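Local coordinates for protein glycoside hydrolase family 5 (PDB 6LA0) that hydrolyses glycosides as a secreted rutinosidase of glycoside hydrolase family 5, and probably also has exo-1,3-beta-glucanase activity that releases glucose from beta-glucan ends, at residues 152-157 and 212-217; 188-193 and 236-241; 243-248 and 287-292; 259-264 and 294-299. All coordinates share one frame; numbering follows the deposited sequence.

Contact 1 of 4, residues 152-157 and 212-217; sequences WGWYYN and ATWVLK. With NAG (2-acetamido-2-deoxy-beta-D-glucopyranose), chain D.
Trp-214 presses its indole against the backbone of Tyr-156 and, with Trp-154, completes an aromatic cluster between helix 209-229 and the loop 152-157, in the outer layer of a TIM-barrel fold. Its CG is anti to the backbone N (chi1 -163°), which carries the ring off the helix toward the loop. Starting at the root of the side chain, Tyr-156 CE1 lies 4.1 Å from Trp-214 CB. Next, CD1 runs into one face of the Trp-154 six-membered ring, 3.5 Å from CZ3; with planes at 79° this is an edge-to-face pair. The neighbouring NE1 donates to a water 2.7 Å away, and that water donates in turn to Trp-154 O and Asn-157 O, so the indole N-H, which has no direct hydrogen bond to the loop, reaches two of its carbonyls through the water. Tyr-156 N, over one ring face, is 3.3 Å from Trp-214 CE2. Beyond, Tyr-156 CA sits over the six-membered ring, 3.5 Å from its centroid and only 6° off the normal, a well-centred CH-pi contact. The opposite face of the indole carries Lys-217 CD, while CZ2 reaches Asn-157 N. One residue further along the helix, Val-215 CG2 touches Trp-154 CZ3 and Tyr-155 CE2. The polar ends of Trp-154 and Tyr-155 turn elsewhere: Trp-154 NE1 to Ser-164 OG, and Tyr-155 OH to Thr-140 O. Asn-157 caps the following helix through OD1, which accepts from Ala-160 N. Its ND2, bonded covalently to C1 of the glycan NAG, still donates to Gly-153 O at 3.1 Å.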
# COMPACT_ATOMS: atom_id res chain seq x y z
N TRP A 152 3.94 0.91 18.99
CA TRP A 152 2.55 0.47 18.95
C TRP A 152 1.63 1.45 19.68
O TRP A 152 0.55 1.05 20.13
CB TRP A 152 2.38 -0.92 19.58
CG TRP A 152 2.82 -2.09 18.80
CD1 TRP A 152 2.05 -2.85 17.95
CD2 TRP A 152 4.10 -2.72 18.85
NE1 TRP A 152 2.80 -3.89 17.44
CE2 TRP A 152 4.06 -3.83 17.98
CE3 TRP A 152 5.29 -2.44 19.53
CZ2 TRP A 152 5.16 -4.65 17.77
CZ3 TRP A 152 6.38 -3.25 19.33
CH2 TRP A 152 6.31 -4.35 18.46
N GLY A 153 2.04 2.71 19.82
CA GLY A 153 1.37 3.67 20.66
C GLY A 153 0.05 4.21 20.15
O GLY A 153 -0.62 4.95 20.87
N TRP A 154 -0.34 3.84 18.93
CA TRP A 154 -1.61 4.31 18.37
C TRP A 154 -2.80 3.74 19.13
O TRP A 154 -3.81 4.44 19.32
CB TRP A 154 -1.67 3.93 16.89
CG TRP A 154 -2.93 4.33 16.16
CD1 TRP A 154 -3.25 5.56 15.71
CD2 TRP A 154 -4.02 3.47 15.80
NE1 TRP A 154 -4.46 5.54 15.08
CE2 TRP A 154 -4.97 4.27 15.13
CE3 TRP A 154 -4.29 2.10 15.97
CZ2 TRP A 154 -6.16 3.75 14.63
CZ3 TRP A 154 -5.47 1.59 15.47
CH2 TRP A 154 -6.39 2.40 14.80
N TYR A 155 -2.70 2.49 19.58
CA TYR A 155 -3.85 1.79 20.16
C TYR A 155 -4.29 2.44 21.47
O TYR A 155 -3.47 2.76 22.33
CB TYR A 155 -3.49 0.31 20.38
CG TYR A 155 -3.29 -0.42 19.07
CD1 TYR A 155 -2.04 -0.49 18.47
CD2 TYR A 155 -4.37 -1.00 18.40
CE1 TYR A 155 -1.85 -1.13 17.26
CE2 TYR A 155 -4.19 -1.65 17.18
CZ TYR A 155 -2.92 -1.71 16.62
OH TYR A 155 -2.71 -2.34 15.41
N TYR A 156 -5.61 2.63 21.61
CA TYR A 156 -6.27 3.05 22.84
C TYR A 156 -5.90 4.47 23.25
O TYR A 156 -6.15 4.89 24.39
CB TYR A 156 -5.97 2.06 23.98
CG TYR A 156 -5.88 0.60 23.52
CD1 TYR A 156 -6.97 -0.03 22.94
CD2 TYR A 156 -4.70 -0.12 23.66
CE1 TYR A 156 -6.89 -1.35 22.51
CE2 TYR A 156 -4.60 -1.44 23.24
CZ TYR A 156 -5.70 -2.05 22.67
OH TYR A 156 -5.58 -3.36 22.25
N ASN A 157 -5.31 5.24 22.34
CA ASN A 157 -4.67 6.53 22.63
C ASN A 157 -5.57 7.61 22.03
O ASN A 157 -5.61 7.79 20.81
CB ASN A 157 -3.27 6.52 22.03
CG ASN A 157 -2.50 7.82 22.23
OD1 ASN A 157 -3.07 8.90 22.44
ND2 ASN A 157 -1.18 7.71 22.15
N ALA A 212 -8.57 -5.20 17.72
CA ALA A 212 -9.55 -5.06 16.65
C ALA A 212 -10.70 -4.13 17.02
O ALA A 212 -11.29 -3.50 16.14
CB ALA A 212 -10.09 -6.44 16.25
N THR A 213 -11.05 -4.02 18.30
CA THR A 213 -12.12 -3.10 18.67
C THR A 213 -11.68 -1.65 18.43
O THR A 213 -12.47 -0.82 17.96
CB THR A 213 -12.54 -3.31 20.12
OG1 THR A 213 -11.46 -2.98 21.00
CG2 THR A 213 -12.94 -4.76 20.34
N TRP A 214 -10.41 -1.35 18.71
CA TRP A 214 -9.92 0.00 18.43
C TRP A 214 -9.86 0.27 16.93
O TRP A 214 -10.23 1.36 16.48
CB TRP A 214 -8.55 0.21 19.08
CG TRP A 214 -8.17 1.67 19.19
CD1 TRP A 214 -7.27 2.36 18.42
CD2 TRP A 214 -8.70 2.63 20.13
NE1 TRP A 214 -7.22 3.68 18.81
CE2 TRP A 214 -8.08 3.87 19.86
CE3 TRP A 214 -9.64 2.56 21.17
CZ2 TRP A 214 -8.36 5.03 20.60
CZ3 TRP A 214 -9.93 3.72 21.89
CH2 TRP A 214 -9.29 4.94 21.60
N VAL A 215 -9.42 -0.72 16.15
CA VAL A 215 -9.40 -0.57 14.69
C VAL A 215 -10.81 -0.31 14.16
O VAL A 215 -11.02 0.58 13.32
CB VAL A 215 -8.76 -1.80 14.03
CG1 VAL A 215 -8.84 -1.71 12.51
CG2 VAL A 215 -7.32 -1.93 14.48
N LEU A 216 -11.79 -1.08 14.63
CA LEU A 216 -13.18 -0.87 14.23
C LEU A 216 -13.67 0.52 14.62
O LEU A 216 -14.32 1.20 13.82
CB LEU A 216 -14.09 -1.93 14.86
CG LEU A 216 -15.53 -1.95 14.35
CD1 LEU A 216 -15.60 -2.51 12.93
CD2 LEU A 216 -16.43 -2.75 15.29
N LYS A 217 -13.39 0.95 15.85
CA LYS A 217 -13.74 2.33 16.22
C LYS A 217 -13.20 3.32 15.19
O LYS A 217 -13.94 4.19 14.70
CB LYS A 217 -13.20 2.65 17.62
CG LYS A 217 -13.34 4.11 18.03
CD LYS A 217 -12.70 4.32 19.40
CE LYS A 217 -12.44 5.80 19.69
NZ LYS A 217 -13.69 6.49 20.13
C1 NAG D . -0.28 8.83 22.28
C2 NAG D . 1.10 8.35 22.75
C3 NAG D . 2.15 9.47 22.62
C4 NAG D . 2.11 10.09 21.23
C5 NAG D . 0.69 10.56 20.93
C6 NAG D . 0.55 11.18 19.56
C7 NAG D . 1.28 6.62 24.48
C8 NAG D . 1.17 6.31 25.94
N2 NAG D . 1.04 7.88 24.13
O3 NAG D . 3.44 8.94 22.88
O4 NAG D . 3.00 11.20 21.16
O5 NAG D . -0.18 9.42 20.97
O6 NAG D . 1.44 10.56 18.64
O7 NAG D . 1.58 5.76 23.65
O HOH W 1 -5.72 5.85 18.15

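Contact 2 of 4, residues 188-193 and 236-241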
# COMPACT_ATOMS: atom_id res chain seq x y z
N PRO A 188 -7.46 4.78 4.87
CA PRO A 188 -7.03 5.51 6.07
C PRO A 188 -6.07 4.78 7.00
O PRO A 188 -5.70 5.36 8.02
CB PRO A 188 -8.38 5.77 6.77
CG PRO A 188 -9.19 4.53 6.42
CD PRO A 188 -8.81 4.21 5.00
N MET A 189 -5.63 3.56 6.68
CA MET A 189 -4.60 2.89 7.46
C MET A 189 -4.05 1.73 6.64
O MET A 189 -4.57 1.40 5.58
CB MET A 189 -5.14 2.40 8.81
CG MET A 189 -6.02 1.16 8.70
SD MET A 189 -7.20 0.95 10.04
CE MET A 189 -6.15 0.92 11.49
N ASN A 190 -3.00 1.10 7.17
CA ASN A 190 -2.32 0.01 6.48
C ASN A 190 -1.72 -0.94 7.51
O ASN A 190 -0.99 -0.50 8.40
CB ASN A 190 -1.21 0.54 5.56
CG ASN A 190 -0.43 -0.57 4.89
OD1 ASN A 190 -0.90 -1.18 3.93
ND2 ASN A 190 0.75 -0.86 5.42
N GLU A 191 -2.06 -2.23 7.37
CA GLU A 191 -1.54 -3.34 8.17
C GLU A 191 -1.42 -3.07 9.68
O GLU A 191 -0.34 -3.22 10.26
CB GLU A 191 -0.21 -3.83 7.60
CG GLU A 191 -0.34 -4.36 6.18
CD GLU A 191 0.96 -4.93 5.61
OE1 GLU A 191 2.01 -4.82 6.30
OE2 GLU A 191 0.94 -5.50 4.49
N PRO A 192 -2.54 -2.76 10.36
CA PRO A 192 -2.48 -2.64 11.82
C PRO A 192 -2.34 -4.00 12.48
O PRO A 192 -3.13 -4.91 12.24
CB PRO A 192 -3.82 -1.98 12.17
CG PRO A 192 -4.75 -2.46 11.07
CD PRO A 192 -3.88 -2.44 9.83
N THR A 193 -1.31 -4.14 13.33
CA THR A 193 -1.13 -5.35 14.13
C THR A 193 -0.68 -4.96 15.54
O THR A 193 0.02 -3.96 15.72
CB THR A 193 -0.09 -6.31 13.52
OG1 THR A 193 1.19 -5.68 13.48
CG2 THR A 193 -0.48 -6.74 12.12
N MET A 236 -11.25 2.52 1.56
CA MET A 236 -10.57 1.23 1.42
C MET A 236 -10.00 0.81 2.78
O MET A 236 -9.16 1.51 3.35
CB MET A 236 -9.47 1.29 0.35
CG MET A 236 -8.76 -0.06 0.12
SD MET A 236 -7.74 -0.15 -1.39
CE MET A 236 -9.00 -0.40 -2.64
N PHE A 237 -10.50 -0.32 3.30
CA PHE A 237 -10.17 -0.80 4.64
C PHE A 237 -9.18 -1.95 4.51
O PHE A 237 -9.52 -3.03 4.03
CB PHE A 237 -11.46 -1.25 5.36
CG PHE A 237 -11.26 -1.75 6.79
CD1 PHE A 237 -10.13 -1.42 7.53
CD2 PHE A 237 -12.23 -2.53 7.39
CE1 PHE A 237 -9.97 -1.88 8.84
CE2 PHE A 237 -12.09 -2.98 8.70
CZ PHE A 237 -10.96 -2.66 9.42
N GLN A 238 -7.92 -1.68 4.89
CA GLN A 238 -6.88 -2.70 5.01
C GLN A 238 -7.07 -3.33 6.38
O GLN A 238 -6.50 -2.87 7.37
CB GLN A 238 -5.50 -2.09 4.84
CG GLN A 238 -4.45 -3.05 4.26
CD GLN A 238 -4.22 -4.26 5.14
OE1 GLN A 238 -3.65 -4.14 6.21
NE2 GLN A 238 -4.70 -5.42 4.71
N GLY A 239 -7.91 -4.36 6.45
CA GLY A 239 -8.32 -4.91 7.73
C GLY A 239 -7.31 -5.89 8.30
O GLY A 239 -7.66 -7.03 8.61
N SER A 240 -6.06 -5.44 8.43
CA SER A 240 -4.94 -6.24 8.92
C SER A 240 -4.92 -7.53 8.11
O SER A 240 -5.16 -7.50 6.90
CB SER A 240 -5.10 -6.48 10.43
OG SER A 240 -3.92 -7.01 11.03
N PHE A 241 -4.68 -8.68 8.74
CA PHE A 241 -4.63 -9.92 8.00
C PHE A 241 -5.79 -10.86 8.32
O PHE A 241 -5.66 -12.08 8.20
CB PHE A 241 -3.27 -10.59 8.22
CG PHE A 241 -2.11 -9.68 7.89
CD1 PHE A 241 -1.70 -9.50 6.58
CD2 PHE A 241 -1.44 -8.99 8.90
CE1 PHE A 241 -0.62 -8.65 6.28
CE2 PHE A 241 -0.37 -8.14 8.60
CZ PHE A 241 0.04 -7.97 7.29
O HOH W 2 -7.53 1.11 5.51
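The Phe-237 ring is approached obliquely by Met-189 SD, 4.1 Å from CE1 in a Met-aromatic contact, while Gly-239 CA lies over one of its faces. The other phenyl ring, Phe-241, has Thr-193 CG2 at its edge near the ring plane and Glu-191 CD 3.6 Å from CZ at an oblique angle. The third flat group, the Gln-238 amide, stands at 78° to the Glu-191 carboxylate. Gln-238 points at the loop and bends at chi2 (-61°), which brings OE1 to Glu-191 N at 2.7 Å. That N-H meets an in-plane lone pair of OE1, although the bond is bent, with 132° at the hydrogen. Gln-238 NE2 donates to Ser-240 O at 3.1 Å and also to Asp-260 O, so the amide cannot readily flip. Ser-240 OG donates to Pro-192 O over a short 2.5 Å. At the other end, a water donates to Met-189 O and Met-236 O and accepts from Gln-238 N. Asn-190, Glu-191 and Pro-192 form the Asn-Glu-Pro sequence that in family 5 follows barrel strand four and carries the general acid/base, a role consistent with Glu-191 here. Asn-190 OD1 accepts a hydrogen bond from Arg-89 NH2, and Glu-191 OE2 is hydrogen-bonded to His-262 ND1. The bonding suggests second-shell positioning: Gln-238 OE1 holds Glu-191 N and Ser-240 OG holds Pro-192 O, which probably helps to position the Glu-191 carboxylate.

Contact 3 of 4, residues 243-248 and 287-292; sequences PEQYWS and AGDGKF
Glu-244 and Gly-288 bring their CA atoms to 5.4 Å where a short, weakly bonded helix, about 244-248, meets the irregular loop 287-292. Gly-288 takes a positive phi (85°), and a CB here would run into Glu-244 OE1, which is consistent with the close backbone approach. Asp-289 N, next along, turns to Glu-244 OE1 and donates to it at 2.9 Å, with 154° at the hydrogen. The Glu-244 and Asp-289 side chains cross at about a right angle, with the two carboxylate planes 81° apart. Glu-244 OE2 lies only 2.7 Å from Asp-289 OD1, so one of the acids probably holds a proton here. Asp-289 OD2 offers its syn lone pair to Ser-248 OG at 2.7 Å. Lys-291 stretches out fully, its NZ donating to Ser-248 O at 2.8 Å and also to Leu-251 O, so it ties the C-terminal end of the short helix. Phe-292 presents its ring edge to that same Ser-248 oxygen, with CE2 3.8 Å away. Gln-245 slides past Asp-289 in the opposite direction, CG 3.5 Å from OD2. Within the loop, Asp-289 OD1 accepts from Lys-291 N at 2.9 Å, the signature of an Asx turn, here in the alpha-to-beta connection that leads into barrel strand 294-303.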
# COMPACT_ATOMS: atom_id res chain seq x y z
N PRO A 243 -9.67 -12.30 7.32
CA PRO A 243 -10.52 -12.39 6.13
C PRO A 243 -11.58 -11.29 6.17
O PRO A 243 -11.96 -10.81 7.23
CB PRO A 243 -11.17 -13.78 6.23
CG PRO A 243 -11.00 -14.19 7.66
CD PRO A 243 -9.72 -13.54 8.12
N GLU A 244 -12.05 -10.90 4.98
CA GLU A 244 -13.13 -9.92 4.94
C GLU A 244 -14.31 -10.38 5.79
O GLU A 244 -14.97 -9.55 6.43
CB GLU A 244 -13.55 -9.66 3.49
CG GLU A 244 -14.83 -8.81 3.35
CD GLU A 244 -16.09 -9.66 3.23
OE1 GLU A 244 -15.98 -10.90 3.17
OE2 GLU A 244 -17.20 -9.09 3.20
N GLN A 245 -14.57 -11.69 5.84
CA GLN A 245 -15.72 -12.16 6.62
C GLN A 245 -15.59 -11.85 8.11
O GLN A 245 -16.62 -11.80 8.81
CB GLN A 245 -15.90 -13.67 6.42
CG GLN A 245 -16.39 -14.01 5.03
CD GLN A 245 -15.25 -14.37 4.09
OE1 GLN A 245 -14.18 -13.74 4.10
NE2 GLN A 245 -15.47 -15.38 3.26
N TYR A 246 -14.37 -11.63 8.61
CA TYR A 246 -14.17 -11.28 10.02
C TYR A 246 -14.75 -9.91 10.33
O TYR A 246 -15.19 -9.67 11.46
CB TYR A 246 -12.67 -11.31 10.35
CG TYR A 246 -12.31 -10.86 11.77
CD1 TYR A 246 -12.14 -9.51 12.07
CD2 TYR A 246 -12.14 -11.79 12.80
CE1 TYR A 246 -11.82 -9.08 13.36
CE2 TYR A 246 -11.82 -11.37 14.09
CZ TYR A 246 -11.65 -10.02 14.36
OH TYR A 246 -11.33 -9.58 15.63
N TRP A 247 -14.75 -8.99 9.36
CA TRP A 247 -15.17 -7.61 9.59
C TRP A 247 -16.58 -7.33 9.08
O TRP A 247 -17.19 -6.34 9.51
CB TRP A 247 -14.22 -6.63 8.89
CG TRP A 247 -12.79 -6.71 9.34
CD1 TRP A 247 -11.75 -7.30 8.68
CD2 TRP A 247 -12.23 -6.15 10.54
NE1 TRP A 247 -10.59 -7.17 9.40
CE2 TRP A 247 -10.85 -6.46 10.55
CE3 TRP A 247 -12.76 -5.42 11.61
CZ2 TRP A 247 -10.00 -6.07 11.58
CZ3 TRP A 247 -11.91 -5.03 12.64
CH2 TRP A 247 -10.55 -5.35 12.61
N SER A 248 -17.09 -8.16 8.17
CA SER A 248 -18.23 -7.73 7.38
C SER A 248 -19.50 -7.61 8.20
O SER A 248 -20.37 -6.80 7.88
CB SER A 248 -18.42 -8.69 6.21
OG SER A 248 -18.92 -9.93 6.65
N ALA A 287 -11.81 -14.18 -1.51
CA ALA A 287 -12.83 -13.51 -2.31
C ALA A 287 -13.92 -12.87 -1.45
O ALA A 287 -14.62 -11.99 -1.94
CB ALA A 287 -13.46 -14.50 -3.29
N GLY A 288 -14.07 -13.30 -0.19
CA GLY A 288 -15.05 -12.70 0.70
C GLY A 288 -16.44 -13.29 0.56
O GLY A 288 -16.70 -14.24 -0.18
N ASP A 289 -17.38 -12.69 1.31
CA ASP A 289 -18.76 -13.17 1.35
C ASP A 289 -19.71 -12.38 0.45
O ASP A 289 -20.92 -12.64 0.48
CB ASP A 289 -19.28 -13.15 2.80
CG ASP A 289 -19.15 -11.78 3.44
OD1 ASP A 289 -19.18 -10.78 2.70
OD2 ASP A 289 -19.02 -11.72 4.69
N GLY A 290 -19.21 -11.42 -0.33
CA GLY A 290 -20.03 -10.62 -1.22
C GLY A 290 -20.78 -9.45 -0.58
O GLY A 290 -21.40 -8.66 -1.31
N LYS A 291 -20.77 -9.32 0.75
CA LYS A 291 -21.40 -8.14 1.35
C LYS A 291 -20.60 -6.88 1.03
O LYS A 291 -21.19 -5.81 0.84
CB LYS A 291 -21.55 -8.32 2.87
CG LYS A 291 -22.34 -7.18 3.55
CD LYS A 291 -22.26 -7.26 5.07
CE LYS A 291 -23.06 -6.12 5.70
NZ LYS A 291 -23.06 -6.18 7.20
N PHE A 292 -19.28 -6.99 0.94
CA PHE A 292 -18.38 -5.93 0.50
C PHE A 292 -17.37 -6.50 -0.48
O PHE A 292 -16.99 -7.67 -0.37
CB PHE A 292 -17.64 -5.29 1.67
CG PHE A 292 -18.54 -4.65 2.69
CD1 PHE A 292 -19.12 -3.41 2.45
CD2 PHE A 292 -18.76 -5.27 3.91
CE1 PHE A 292 -19.94 -2.81 3.40
CE2 PHE A 292 -19.59 -4.68 4.87
CZ PHE A 292 -20.18 -3.45 4.62

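Contact 4 of 4, residues 259-264 and 294-299; sequences FDVHTY and VFTGEW
Strands 257-265 and 294-303, the sixth and seventh of the TIM barrel and joined through helix 275-285 as a beta-alpha-beta unit, run parallel from Phe-259 beside Val-294 onward. Phe-295 N donates to Phe-259 O at 2.7 Å. The register then slips by one residue: Val-261 N bonds to Phe-295 O, but Thr-263 N to Glu-298 O, and the CA nearest that of His-262 is Glu-298's. At the slip, Gly-297 N donates to Asp-260 OD1 at 2.9 Å, from above the carboxylate plane. Asp-260, His-262 and Glu-298 share one face of the sheet. Glu-298 CB lies over the His-262 ring, 3.6 Å from its centroid and 16° off the normal, and the extended chain lays its carboxylate over that ring, the two planes stacked 23° apart. His-262 NE2 donates to Asp-260 OD2 at 2.9 Å, while its ND1 is hydrogen-bonded to Glu-191. Tyr-264 OH donates to Glu-298 OE1 at 2.6 Å on its anti side, somewhat out of the carboxylate plane, and OE2 forms a salt bridge with Arg-89. The position of Glu-298 on the seventh strand is that of the family 5 nucleophile, a role consistent with this setting. The chemistry implies a carboxylate whose rotation is probably restricted from several sides: hydroxyl at OE1, guanidinium at OE2, imidazole along its flat side.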
# COMPACT_ATOMS: atom_id res chain seq x y z
N PHE A 259 -12.51 -3.69 0.64
CA PHE A 259 -11.48 -4.29 1.47
C PHE A 259 -10.20 -4.46 0.66
O PHE A 259 -10.25 -4.86 -0.51
CB PHE A 259 -11.95 -5.65 2.00
CG PHE A 259 -12.83 -5.54 3.18
CD1 PHE A 259 -14.17 -5.16 3.03
CD2 PHE A 259 -12.33 -5.74 4.45
CE1 PHE A 259 -15.00 -5.03 4.12
CE2 PHE A 259 -13.16 -5.61 5.56
CZ PHE A 259 -14.49 -5.26 5.39
N ASP A 260 -9.05 -4.11 1.27
CA ASP A 260 -7.73 -4.28 0.68
C ASP A 260 -7.04 -5.45 1.37
O ASP A 260 -6.77 -5.38 2.57
CB ASP A 260 -6.90 -2.99 0.85
CG ASP A 260 -5.42 -3.19 0.46
OD1 ASP A 260 -5.10 -4.21 -0.17
OD2 ASP A 260 -4.59 -2.31 0.78
N VAL A 261 -6.76 -6.54 0.63
CA VAL A 261 -6.01 -7.66 1.18
C VAL A 261 -4.62 -7.70 0.56
O VAL A 261 -4.44 -7.33 -0.61
CB VAL A 261 -6.74 -9.02 0.98
CG1 VAL A 261 -8.13 -9.00 1.64
CG2 VAL A 261 -6.84 -9.40 -0.51
N HIS A 262 -3.65 -8.17 1.34
CA HIS A 262 -2.25 -8.30 0.93
C HIS A 262 -1.83 -9.77 0.93
O HIS A 262 -2.09 -10.50 1.89
CB HIS A 262 -1.34 -7.47 1.85
CG HIS A 262 -1.63 -6.01 1.82
ND1 HIS A 262 -0.97 -5.09 2.63
CD2 HIS A 262 -2.49 -5.29 1.07
CE1 HIS A 262 -1.43 -3.88 2.37
NE2 HIS A 262 -2.36 -3.97 1.44
N THR A 263 -1.15 -10.20 -0.13
CA THR A 263 -0.79 -11.60 -0.29
C THR A 263 0.66 -11.70 -0.74
O THR A 263 0.99 -11.26 -1.84
CB THR A 263 -1.70 -12.29 -1.31
OG1 THR A 263 -3.08 -12.08 -0.95
CG2 THR A 263 -1.40 -13.80 -1.36
N TYR A 264 1.50 -12.30 0.11
CA TYR A 264 2.92 -12.50 -0.17
C TYR A 264 3.32 -13.96 0.04
O TYR A 264 2.63 -14.73 0.71
CB TYR A 264 3.78 -11.60 0.71
CG TYR A 264 3.71 -10.13 0.37
CD1 TYR A 264 4.29 -9.65 -0.80
CD2 TYR A 264 3.11 -9.22 1.24
CE1 TYR A 264 4.27 -8.28 -1.11
CE2 TYR A 264 3.07 -7.85 0.94
CZ TYR A 264 3.65 -7.39 -0.24
OH TYR A 264 3.64 -6.03 -0.54
N VAL A 294 -13.61 -6.89 -2.61
CA VAL A 294 -12.23 -7.13 -2.21
C VAL A 294 -11.28 -6.68 -3.32
O VAL A 294 -11.52 -6.95 -4.50
CB VAL A 294 -11.98 -8.62 -1.90
CG1 VAL A 294 -10.51 -8.86 -1.60
CG2 VAL A 294 -12.85 -9.09 -0.74
N PHE A 295 -10.20 -6.00 -2.93
CA PHE A 295 -9.12 -5.58 -3.81
C PHE A 295 -7.80 -6.07 -3.23
O PHE A 295 -7.61 -6.05 -2.01
CB PHE A 295 -9.09 -4.04 -3.98
CG PHE A 295 -8.10 -3.53 -5.00
CD1 PHE A 295 -8.35 -3.65 -6.36
CD2 PHE A 295 -6.92 -2.91 -4.60
CE1 PHE A 295 -7.44 -3.16 -7.31
CE2 PHE A 295 -6.01 -2.42 -5.53
CZ PHE A 295 -6.27 -2.54 -6.88
N THR A 296 -6.90 -6.54 -4.09
CA THR A 296 -5.62 -7.07 -3.64
C THR A 296 -4.59 -5.95 -3.83
O THR A 296 -3.90 -5.88 -4.85
CB THR A 296 -5.24 -8.34 -4.39
OG1 THR A 296 -6.33 -9.29 -4.34
CG2 THR A 296 -3.99 -8.97 -3.80
N GLY A 297 -4.47 -5.09 -2.83
CA GLY A 297 -3.63 -3.90 -2.95
C GLY A 297 -2.13 -4.11 -2.89
O GLY A 297 -1.38 -3.17 -3.23
N GLU A 298 -1.66 -5.28 -2.44
CA GLU A 298 -0.23 -5.60 -2.39
C GLU A 298 -0.02 -7.08 -2.66
O GLU A 298 -0.70 -7.92 -2.06
CB GLU A 298 0.38 -5.26 -1.03
CG GLU A 298 0.61 -3.79 -0.76
CD GLU A 298 1.38 -3.53 0.52
OE1 GLU A 298 2.22 -4.37 0.88
OE2 GLU A 298 1.15 -2.47 1.16
N TRP A 299 0.93 -7.41 -3.53
CA TRP A 299 1.38 -8.78 -3.75
C TRP A 299 2.71 -8.73 -4.52
O TRP A 299 3.09 -7.70 -5.07
CB TRP A 299 0.33 -9.61 -4.50
CG TRP A 299 0.12 -9.18 -5.93
CD1 TRP A 299 -0.46 -8.03 -6.37
CD2 TRP A 299 0.50 -9.92 -7.10
NE1 TRP A 299 -0.47 -8.00 -7.74
CE2 TRP A 299 0.12 -9.15 -8.22
CE3 TRP A 299 1.13 -11.15 -7.31
CZ2 TRP A 299 0.35 -9.57 -9.54
CZ3 TRP A 299 1.36 -11.57 -8.63
CH2 TRP A 299 0.96 -10.79 -9.71

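Overall arrangement
Followed from the N terminus, the contacts form two crossed pairs in series. Contact 1 opens at 152-157, contact 2 opens at 188-193, and they close in the same order at 212-217 and 236-241. Contact 3 (243-248 with 287-292) and contact 4 (259-264 with 294-299) alternate likewise. Contact 1 ties the loop before helix 158-176 to the outer helix 209-229; contact 2 ties the ends of strands 184-187 and 235-237. Contact 3 ties the short helix 244-248 to the loop between helix 275-285 and strand 294-303; contact 4 pairs strand 294-303 with strand 257-265. Glu-191 and His-262 join contacts 2 and 4 at the probable active site, and Gly-239 and Trp-247 join contacts 2 and 3.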